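Local coordinates for protein proteinase K (Serratia sp., PDB 2B6N) that probably cleaves peptide bonds as the calcium-binding catalytic domain of a proteinase K-like serine endopeptidase of the subtilase family, at residues I10-I13 with D14-N17; N243-P246 with A247-T250; I114-V117 with K118-S122; Y211-N214 with S215-N218; D185-S188 with S189-Y193. All coordinates share one frame; numbering follows the deposited sequence.

Interaction 1 (I10-I13 with D14-N17). With CA (calcium ion), chain C.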
# COMPACT_ATOMS: atom_id res chain seq x y z
N ILE A 10 11.42 -3.76 2.57
CA ILE A 10 11.52 -2.99 3.81
C ILE A 10 13.00 -2.65 4.15
O ILE A 10 13.27 -1.59 4.70
CB ILE A 10 10.76 -3.66 5.01
CG1 ILE A 10 11.41 -4.98 5.42
CG2 ILE A 10 9.27 -3.82 4.67
CD1 ILE A 10 10.68 -5.66 6.59
N ASP A 11 13.93 -3.54 3.80
CA ASP A 11 15.38 -3.23 3.93
C ASP A 11 15.75 -1.93 3.19
O ASP A 11 16.56 -1.11 3.67
CB ASP A 11 16.22 -4.42 3.39
CG ASP A 11 17.70 -4.39 3.85
OD1 ASP A 11 18.14 -3.43 4.52
OD2 ASP A 11 18.41 -5.36 3.52
N ARG A 12 15.16 -1.74 2.01
CA ARG A 12 15.48 -0.58 1.16
C ARG A 12 15.00 0.76 1.69
O ARG A 12 15.68 1.77 1.52
CB ARG A 12 14.92 -0.78 -0.26
CG ARG A 12 15.24 0.39 -1.26
CD ARG A 12 16.72 0.30 -1.70
NE ARG A 12 17.25 1.48 -2.41
CZ ARG A 12 17.70 2.59 -1.82
NH1 ARG A 12 17.60 2.76 -0.50
NH2 ARG A 12 18.21 3.56 -2.56
N ILE A 13 13.83 0.77 2.34
CA ILE A 13 13.14 2.02 2.63
C ILE A 13 13.76 2.82 3.79
O ILE A 13 13.60 4.04 3.85
CB ILE A 13 11.61 1.79 2.81
CG1 ILE A 13 11.00 1.17 1.54
CG2 ILE A 13 10.89 3.08 3.14
CD1 ILE A 13 11.22 2.00 0.29
N ASP A 14 14.50 2.14 4.68
CA ASP A 14 15.13 2.83 5.84
C ASP A 14 16.57 3.36 5.60
O ASP A 14 17.28 3.71 6.56
CB ASP A 14 15.06 1.96 7.12
CG ASP A 14 16.11 0.86 7.13
OD1 ASP A 14 16.54 0.43 6.04
OD2 ASP A 14 16.53 0.48 8.24
N GLN A 15 16.98 3.43 4.34
CA GLN A 15 18.32 3.90 3.97
C GLN A 15 18.28 4.69 2.66
O GLN A 15 17.39 4.47 1.81
CB GLN A 15 19.29 2.71 3.87
CG GLN A 15 18.83 1.60 2.91
CD GLN A 15 19.77 0.42 2.89
OE1 GLN A 15 19.59 -0.54 3.65
NE2 GLN A 15 20.79 0.49 2.03
N ARG A 16 19.25 5.59 2.47
CA ARG A 16 19.28 6.44 1.26
C ARG A 16 19.89 5.73 0.05
O ARG A 16 19.37 5.78 -1.07
CB ARG A 16 20.08 7.73 1.52
CG ARG A 16 19.55 8.56 2.70
CD ARG A 16 18.15 9.08 2.36
NE ARG A 16 17.64 10.04 3.32
CZ ARG A 16 16.42 10.59 3.25
NH1 ARG A 16 15.57 10.22 2.29
NH2 ARG A 16 16.03 11.47 4.18
N ASN A 17 21.01 5.06 0.30
CA ASN A 17 21.85 4.49 -0.74
C ASN A 17 21.92 2.97 -0.66
O ASN A 17 21.84 2.41 0.45
CB ASN A 17 23.28 5.04 -0.61
CG ASN A 17 23.32 6.55 -0.55
OD1 ASN A 17 22.73 7.22 -1.39
ND2 ASN A 17 24.03 7.09 0.43
CA CA C . 18.13 -1.21 5.44
O HOH W 1 19.43 0.56 6.77
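Asp11, Asp14 and Gln15 close round one calcium ion where helix 8-13 gives way to a loop. Asp11 grips the metal twice, through its backbone O at 2.4 Å and through carboxylate OD1 at the same distance. Asp14 adds only one carboxylate oxygen, OD1, which leaves its OD2 3.6 Å from the calcium and hydrogen-bonded instead to the backbone N of His25. OE1 of Gln15 is the third side-chain ligand; chi1 of 55° lays its CG between its own backbone N and carbonyl carbon, and the chain then runs straight out to the ion. Asp11 and Gln15 meet at an angle, carboxylate and amide planes 76° apart. The crowding of oxygens is marked: Asp14 OD1 comes within 2.8 Å of Asp11 O, an approach that the shared positive charge probably makes tolerable. This is a compact calcium site built from the last turn of helix 8-13 and the loop that follows, with Asp21 and Asn23 supplying the last protein ligands. A water molecule completes the shell at 2.6 Å from the calcium. Arg12 provides a second firm hold. Its NH2 donates an almost straight bond to Arg16 O at 2.9 Å; the acceptor lies in the guanidinium plane, whereas NH2 stands above the Arg16 carbonyl plane. NH1 bonds Gln15 O weakly, and NE forms a salt bridge with Asp185. Gln15 NE2 is held by two carbonyls, Asn17 O at 2.7 Å and Pro19 O. The looser side is at Arg16, whose NH1 bonds Arg256 O, and the exposed Asn17, whose OD1 is hydrogen-bonded to Lys261 NZ.

Interaction 2 (N243-P246 with A247-T250)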
# COMPACT_ATOMS: atom_id res chain seq x y z
N ASN A 243 -1.76 14.06 14.33
CA ASN A 243 -2.48 15.26 13.92
C ASN A 243 -2.34 15.63 12.45
O ASN A 243 -2.93 16.61 12.01
CB ASN A 243 -2.13 16.45 14.82
CG ASN A 243 -2.67 16.29 16.21
OD1 ASN A 243 -3.82 15.91 16.40
ND2 ASN A 243 -1.85 16.59 17.19
N LEU A 244 -1.56 14.85 11.70
CA LEU A 244 -1.37 15.14 10.29
C LEU A 244 -2.64 14.87 9.49
O LEU A 244 -3.27 13.83 9.65
CB LEU A 244 -0.24 14.28 9.72
CG LEU A 244 1.15 14.44 10.34
CD1 LEU A 244 2.04 13.31 9.79
CD2 LEU A 244 1.70 15.84 10.01
N SER A 245 -3.02 15.82 8.63
CA SER A 245 -4.07 15.60 7.65
C SER A 245 -3.47 14.77 6.51
O SER A 245 -2.24 14.70 6.38
CB SER A 245 -4.55 16.92 7.06
OG SER A 245 -3.53 17.48 6.25
N PRO A 246 -4.33 14.17 5.66
CA PRO A 246 -3.84 13.51 4.45
C PRO A 246 -2.87 14.36 3.61
O PRO A 246 -1.83 13.85 3.18
CB PRO A 246 -5.13 13.22 3.67
CG PRO A 246 -6.14 12.99 4.75
CD PRO A 246 -5.79 14.01 5.82
N ALA A 247 -3.20 15.63 3.39
CA ALA A 247 -2.33 16.51 2.61
C ALA A 247 -0.95 16.65 3.27
O ALA A 247 0.08 16.68 2.58
CB ALA A 247 -2.99 17.88 2.43
N GLN A 248 -0.94 16.72 4.60
CA GLN A 248 0.32 16.83 5.37
C GLN A 248 1.11 15.51 5.34
O GLN A 248 2.35 15.54 5.26
CB GLN A 248 0.03 17.26 6.80
CG GLN A 248 -0.52 18.70 6.91
CD GLN A 248 -0.96 19.08 8.31
OE1 GLN A 248 -1.50 18.26 9.07
NE2 GLN A 248 -0.73 20.35 8.68
N VAL A 249 0.41 14.38 5.42
CA VAL A 249 1.05 13.07 5.20
C VAL A 249 1.70 13.00 3.81
O VAL A 249 2.85 12.58 3.68
CB VAL A 249 0.09 11.88 5.44
CG1 VAL A 249 0.76 10.56 5.06
CG2 VAL A 249 -0.39 11.88 6.92
N THR A 250 0.97 13.41 2.78
CA THR A 250 1.48 13.43 1.41
C THR A 250 2.76 14.27 1.31
O THR A 250 3.76 13.83 0.72
CB THR A 250 0.42 13.95 0.40
OG1 THR A 250 -0.75 13.13 0.50
CG2 THR A 250 0.93 13.89 -1.04
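Ser245 and Gln248 exchange bonds in both directions at the start of helix 246-256. The OG of Ser245, at the N-cap, accepts the backbone N-H of Gln248 at 3.2 Å, and OE1 of Gln248 returns the favour by accepting from Ser245 N at 2.9 Å. This reciprocal pair is a capping box. The second bond is almost straight, 167° at the hydrogen, with the donor tilted a little from the plane of the Gln248 amide. Two torsions bring the groups together: chi1 of Ser245 (70°) sets OG between its backbone N and carbonyl carbon, where it faces the first helical turn, while Gln248 runs extended beyond CG, back to the serine's own N-H.

Outside this polar ring lies an apolar clasp. Leu244, just before the cap, sets its CB 3.7 Å from CG2 of Val249, the two side chains crossing at about a right angle. Such a contact, between N' (Leu244) and N4 (Val249, the fourth residue after the N-cap), is a hydrophobic staple. CD2 of Leu244 also rests on Gln248 CB, 3.9 Å away. Regular helical bonding starts at once, Val249 N donating to Ser245 O at 2.8 Å and Thr250 N to Pro246 O at 2.9 Å; Pro246, in the first helical position, has no N-H that would need a partner. Val249 is buried, and both it and Leu244 touch Leu238 of helix 223-240; Val249 also lies on Ala234, and Pro246 and Val249 both meet Thr152 at the start of strand 152-156.

Interaction 3 (I114-V117 with K118-S122)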
# COMPACT_ATOMS: atom_id res chain seq x y z
N ILE A 114 -14.60 1.90 -0.86
CA ILE A 114 -14.03 3.24 -0.59
C ILE A 114 -14.96 3.99 0.37
O ILE A 114 -14.52 4.53 1.39
CB ILE A 114 -13.86 4.05 -1.89
CG1 ILE A 114 -12.83 3.39 -2.82
CG2 ILE A 114 -13.42 5.48 -1.57
CD1 ILE A 114 -12.90 3.86 -4.29
N ASN A 115 -16.25 4.00 0.03
CA ASN A 115 -17.24 4.71 0.83
C ASN A 115 -17.29 4.11 2.22
O ASN A 115 -17.39 4.84 3.20
CB ASN A 115 -18.63 4.69 0.19
CG ASN A 115 -18.71 5.54 -1.09
OD1 ASN A 115 -17.89 6.44 -1.31
ND2 ASN A 115 -19.71 5.26 -1.91
N TRP A 116 -17.21 2.77 2.30
CA TRP A 116 -17.23 2.09 3.60
C TRP A 116 -16.13 2.62 4.51
O TRP A 116 -16.38 2.92 5.67
CB TRP A 116 -17.17 0.55 3.47
CG TRP A 116 -17.41 -0.13 4.80
CD1 TRP A 116 -18.61 -0.52 5.32
CD2 TRP A 116 -16.42 -0.43 5.79
NE1 TRP A 116 -18.43 -1.09 6.56
CE2 TRP A 116 -17.10 -1.03 6.88
CE3 TRP A 116 -15.03 -0.26 5.86
CZ2 TRP A 116 -16.43 -1.46 8.03
CZ3 TRP A 116 -14.36 -0.70 7.01
CH2 TRP A 116 -15.07 -1.29 8.07
N VAL A 117 -14.90 2.71 3.98
CA VAL A 117 -13.77 3.27 4.76
C VAL A 117 -14.07 4.71 5.21
O VAL A 117 -13.88 5.03 6.39
CB VAL A 117 -12.42 3.20 3.98
CG1 VAL A 117 -11.28 3.89 4.78
CG2 VAL A 117 -12.05 1.73 3.68
N LYS A 118 -14.51 5.55 4.27
CA LYS A 118 -14.89 6.94 4.57
C LYS A 118 -15.88 7.01 5.75
O LYS A 118 -15.71 7.82 6.67
CB LYS A 118 -15.50 7.62 3.34
CG LYS A 118 -15.97 9.07 3.60
CD LYS A 118 -16.50 9.70 2.35
CE LYS A 118 -17.88 9.16 1.97
NZ LYS A 118 -18.33 9.72 0.66
N ASN A 119 -16.89 6.15 5.71
CA ASN A 119 -17.96 6.19 6.70
C ASN A 119 -17.61 5.53 8.03
O ASN A 119 -18.23 5.84 9.04
CB ASN A 119 -19.27 5.65 6.12
CG ASN A 119 -19.75 6.46 4.93
OD1 ASN A 119 -19.56 7.69 4.88
ND2 ASN A 119 -20.36 5.80 3.97
N ASN A 120 -16.61 4.66 8.03
CA ASN A 120 -16.31 3.83 9.20
C ASN A 120 -14.96 4.06 9.87
O ASN A 120 -14.76 3.66 11.01
CB ASN A 120 -16.46 2.36 8.85
CG ASN A 120 -17.91 1.96 8.74
OD1 ASN A 120 -18.55 1.66 9.75
ND2 ASN A 120 -18.46 2.01 7.54
N ALA A 121 -14.04 4.70 9.17
CA ALA A 121 -12.75 5.02 9.77
C ALA A 121 -12.92 5.91 11.02
O ALA A 121 -13.71 6.85 11.01
CB ALA A 121 -11.82 5.68 8.77
N SER A 122 -12.19 5.57 12.08
CA SER A 122 -12.17 6.39 13.30
C SER A 122 -10.72 6.51 13.77
O SER A 122 -10.04 5.50 13.91
CB SER A 122 -13.04 5.74 14.40
O HOH W 2 -16.05 8.26 -0.66
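The Trp116 indole and the Asn120 carboxamide lie stacked one above the other, their planes 18° apart, in the last turn of helix 107-120. This helix packs against the central parallel sheet of the subtilase fold. The amide covers one face of the indole: ND2 sits 3.2 Å above its plane, offset toward the rim and nearest to NE1. Asn120 CB lies over the six-membered ring in a CH-pi contact, 3.8 Å from the centroid and only 7° off the ring normal. Trp116 itself also touches Phe36, Val94 and Val96, so the ring joins the helix to two neighbouring strands of the sheet.

With chi1 at -171° the indole swings to the side of its own carbonyl, and this brings the ring beneath the residue four places on. The amide is pinned there by a second hold: ND2 donates to Trp116 O at 2.9 Å, the acceptor lying in the amide plane. As the helix ends its bonding changes, and Val117 O accepts from both Asn120 N and Ala121 N. The latter bond, at 2.8 Å, is the shorter. The buried Val117 touches Phe36, Ile38 and Val96.

On the flank facing helix 137-148, Asn115 and Lys118 run side by side. Their ends are linked through one water molecule, which donates to Asn115 OD1 at 2.7 Å and accepts from Lys118 NZ at 3.0 Å.

Interaction 4 (Y211-N214 with S215-N218)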
# COMPACT_ATOMS: atom_id res chain seq x y z
N TYR A 211 -2.30 -16.49 1.84
CA TYR A 211 -3.55 -16.96 2.44
C TYR A 211 -3.66 -18.47 2.67
O TYR A 211 -4.58 -18.92 3.34
CB TYR A 211 -4.74 -16.49 1.58
CG TYR A 211 -5.07 -17.42 0.41
CD1 TYR A 211 -6.25 -18.16 0.40
CD2 TYR A 211 -4.19 -17.56 -0.67
CE1 TYR A 211 -6.55 -19.04 -0.66
CE2 TYR A 211 -4.48 -18.42 -1.73
CZ TYR A 211 -5.66 -19.14 -1.73
OH TYR A 211 -5.94 -20.00 -2.78
N THR A 212 -2.71 -19.26 2.15
CA THR A 212 -2.87 -20.72 2.13
C THR A 212 -2.69 -21.40 3.51
O THR A 212 -3.20 -22.51 3.72
CB THR A 212 -1.96 -21.37 1.08
OG1 THR A 212 -0.61 -20.95 1.30
CG2 THR A 212 -2.38 -20.97 -0.34
N SER A 213 -2.00 -20.73 4.44
CA SER A 213 -1.92 -21.18 5.85
C SER A 213 -1.52 -20.00 6.74
O SER A 213 -1.13 -18.92 6.24
CB SER A 213 -0.91 -22.32 6.03
OG SER A 213 0.41 -21.83 6.18
N ASN A 214 -1.58 -20.18 8.06
CA ASN A 214 -1.23 -19.08 8.95
C ASN A 214 0.26 -18.74 8.97
O ASN A 214 0.67 -17.76 9.61
CB ASN A 214 -1.72 -19.34 10.38
CG ASN A 214 -3.22 -19.25 10.50
OD1 ASN A 214 -3.91 -18.65 9.66
ND2 ASN A 214 -3.76 -19.90 11.55
N SER A 215 1.06 -19.57 8.32
CA SER A 215 2.50 -19.33 8.23
C SER A 215 2.97 -19.13 6.79
O SER A 215 4.16 -18.94 6.55
CB SER A 215 3.27 -20.50 8.85
OG SER A 215 3.17 -21.65 8.03
N ALA A 216 2.04 -19.17 5.83
CA ALA A 216 2.39 -19.14 4.40
C ALA A 216 2.95 -17.79 3.94
O ALA A 216 2.54 -16.74 4.42
CB ALA A 216 1.21 -19.51 3.55
N THR A 217 3.90 -17.85 3.00
CA THR A 217 4.47 -16.64 2.41
C THR A 217 4.36 -16.75 0.89
O THR A 217 4.05 -17.81 0.36
CB THR A 217 5.96 -16.45 2.80
OG1 THR A 217 6.70 -17.63 2.46
CG2 THR A 217 6.10 -16.18 4.30
N ASN A 218 4.63 -15.65 0.19
CA ASN A 218 4.65 -15.66 -1.28
C ASN A 218 5.54 -14.50 -1.68
O ASN A 218 5.67 -13.53 -0.91
CB ASN A 218 3.23 -15.50 -1.85
CG ASN A 218 3.09 -15.92 -3.33
OD1 ASN A 218 1.99 -15.84 -3.91
ND2 ASN A 218 4.17 -16.35 -3.95
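A type I beta turn from Ser213 to Ala216 brings the chain round between strands 206-209 and 217-220, which pair antiparallel. Its closing bond runs from Ala216 N to Ser213 O at 3.2 Å. The bond is nearly straight at the hydrogen (164°), but the donor stands well above the carbonyl plane, away from the lone pairs. Ser213 reinforces the bend with its side chain: OG accepts the N-H of Ser215 at 3.2 Å, which makes an ST turn on the same residues. A chi1 of 85° puts this hydroxyl between the serine's own backbone N and carbonyl carbon, turned in over the bend. The same oxygen comes within 3.3 Å of Ser215 OG.

On the inner side of the bend the methyl group of Ala216 points back at the preceding residues. Its CB comes within 3.2 Å of Thr212 OG1, a close polar-apolar approach, and packs 3.6 Å from Ser213 OG. Asn214, at the second turn position, has its OD1 hydrogen-bonded to Thr45 OG1, and its backbone pairs with Asn47. Ala216 O accepts from His46 NE2, so the turn is tied to the loop that follows strand 34-39 as well as to its own hairpin.

Backbone bonds between Ala216 and Trp210, and between Asn218 and Ser208, carry the pairing onward from the loop. A type I turn doubled by a serine ST turn closes this surface beta hairpin, whose second strand leads to helix 223-240 and the predicted catalytic Ser224.

Interaction 5 (D185-S188 with S189-Y193). With SO4 (sulfate ion), chain D.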
# COMPACT_ATOMS: atom_id res chain seq x y z
N ASP A 185 17.32 -0.35 -7.76
CA ASP A 185 16.75 1.01 -7.86
C ASP A 185 16.29 1.39 -9.28
O ASP A 185 16.09 2.57 -9.56
CB ASP A 185 17.69 2.11 -7.28
CG ASP A 185 17.73 2.12 -5.76
OD1 ASP A 185 16.84 1.50 -5.13
OD2 ASP A 185 18.65 2.76 -5.19
N SER A 186 16.11 0.40 -10.15
CA SER A 186 15.49 0.64 -11.46
C SER A 186 13.97 0.73 -11.29
O SER A 186 13.42 0.03 -10.45
CB SER A 186 15.79 -0.50 -12.43
OG SER A 186 17.19 -0.64 -12.66
N ARG A 187 13.31 1.55 -12.09
CA ARG A 187 11.86 1.38 -12.29
C ARG A 187 11.61 -0.06 -12.75
O ARG A 187 12.27 -0.56 -13.68
CB ARG A 187 11.34 2.38 -13.35
CG ARG A 187 9.86 2.23 -13.64
CD ARG A 187 9.41 3.10 -14.82
NE ARG A 187 10.00 2.62 -16.08
CZ ARG A 187 9.41 1.79 -16.93
NH1 ARG A 187 8.18 1.33 -16.70
NH2 ARG A 187 10.05 1.44 -18.06
N SER A 188 10.69 -0.76 -12.08
CA SER A 188 10.30 -2.10 -12.53
C SER A 188 9.79 -2.03 -13.96
O SER A 188 9.11 -1.06 -14.32
CB SER A 188 9.20 -2.68 -11.62
OG SER A 188 9.63 -2.70 -10.25
N SER A 189 10.09 -3.04 -14.78
CA SER A 189 9.76 -2.98 -16.22
C SER A 189 8.28 -2.76 -16.50
O SER A 189 7.92 -2.17 -17.54
CB SER A 189 10.24 -4.25 -16.93
OG SER A 189 9.58 -5.39 -16.40
N PHE A 190 7.42 -3.24 -15.59
CA PHE A 190 5.98 -3.17 -15.75
C PHE A 190 5.40 -1.89 -15.15
O PHE A 190 4.23 -1.62 -15.33
CB PHE A 190 5.32 -4.38 -15.05
CG PHE A 190 5.76 -4.54 -13.63
CD1 PHE A 190 5.25 -3.70 -12.64
CD2 PHE A 190 6.72 -5.48 -13.28
CE1 PHE A 190 5.68 -3.81 -11.31
CE2 PHE A 190 7.15 -5.61 -11.97
CZ PHE A 190 6.63 -4.78 -10.98
N SER A 191 6.19 -1.12 -14.39
CA SER A 191 5.60 -0.01 -13.62
C SER A 191 5.06 1.11 -14.51
O SER A 191 5.77 1.63 -15.39
CB SER A 191 6.59 0.60 -12.61
OG SER A 191 5.92 1.57 -11.80
N ASN A 192 3.81 1.49 -14.27
CA ASN A 192 3.31 2.72 -14.84
C ASN A 192 4.13 3.89 -14.28
O ASN A 192 4.83 3.73 -13.27
CB ASN A 192 1.82 2.90 -14.56
CG ASN A 192 0.96 1.96 -15.38
OD1 ASN A 192 1.44 1.33 -16.32
ND2 ASN A 192 -0.32 1.88 -15.04
N TYR A 193 4.02 5.05 -14.92
CA TYR A 193 4.95 6.14 -14.70
C TYR A 193 4.24 7.45 -15.04
O TYR A 193 3.07 7.46 -15.48
CB TYR A 193 6.22 5.93 -15.57
CG TYR A 193 5.93 5.79 -17.04
CD1 TYR A 193 5.64 6.90 -17.83
CD2 TYR A 193 5.92 4.52 -17.66
CE1 TYR A 193 5.34 6.78 -19.18
CE2 TYR A 193 5.63 4.40 -19.03
CZ TYR A 193 5.35 5.54 -19.77
OH TYR A 193 5.05 5.46 -21.10
S SO4 D . 11.41 -6.37 -13.35
O1 SO4 D . 12.63 -7.17 -13.41
O2 SO4 D . 10.46 -6.79 -14.38
O3 SO4 D . 11.75 -4.96 -13.61
O4 SO4 D . 10.79 -6.60 -12.05
O HOH W 3 9.91 -1.38 -19.46
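Arg187 folds back over Ser191 from just ahead of the type I beta turn that runs from Ser188 to Ser191. From CB its chain leaves anti to the backbone N (chi1 178°), and CG packs against Ser191 CB at 3.8 Å. CD comes within 4.0 Å of Ser191 O. The bend at chi3 then turns the guanidinium toward the Ser191 carbonyl so that NH1 donates to that same oxygen at 2.8 Å, in the carbonyl plane and on a lone pair, although the N-H is bent to 133°. The other terminal nitrogen, NH2, has two partners: a salt bridge with Asp264, and a water at 3.2 Å that in turn donates to Ser189 O. These several holds should fix the rotation of the charged end.

The turn itself is closed by Ser191 N, which donates to Ser188 O from above the carbonyl plane. On its other side the Phe190 ring is swung back beneath Ser188, whose CB lies over one face in a CH-pi contact, 3.7 Å from the ring centroid; Ser188 OG is hydrogen-bonded to the hydroxyls of Ser180 and Ser204. A sulfate, probably from the crystallisation liquor, sits at the turn's corner, where Ser189 N donates to its O3 at 2.8 Å and Ser189 OG to its O2 at 2.6 Å; Ser204 OG is a further partner.

Phe190 packs on an apolar side chain of the bound peptide, and its side chain is about 8 Å from that of Ser224. A turn with an aromatic residue presented to the peptide is consistent with a wall of the substrate cleft of a subtilase.

Overall arrangement
Interactions 1 and 5 are the only pair that touch: Arg12 NE forms a salt bridge with Asp185 OD1 at 2.8 Å, tying the calcium-binding helix 8-13 to the loop beside the peptide, with centres about 17 Å apart. Interactions 2 and 3, also about 17 Å between centres, cap and end two different helices without meeting. Interaction 3 lies across the chain's centre from both 1 and 5, and interaction 2 across it from 4. Measured between side chains to the predicted triad, Phe190 is about 8 Å from Ser224, Val117 about 10 Å from Asp39 and Thr212 about 11 Å from His72, while interaction 2 stays clear of the annotated sites.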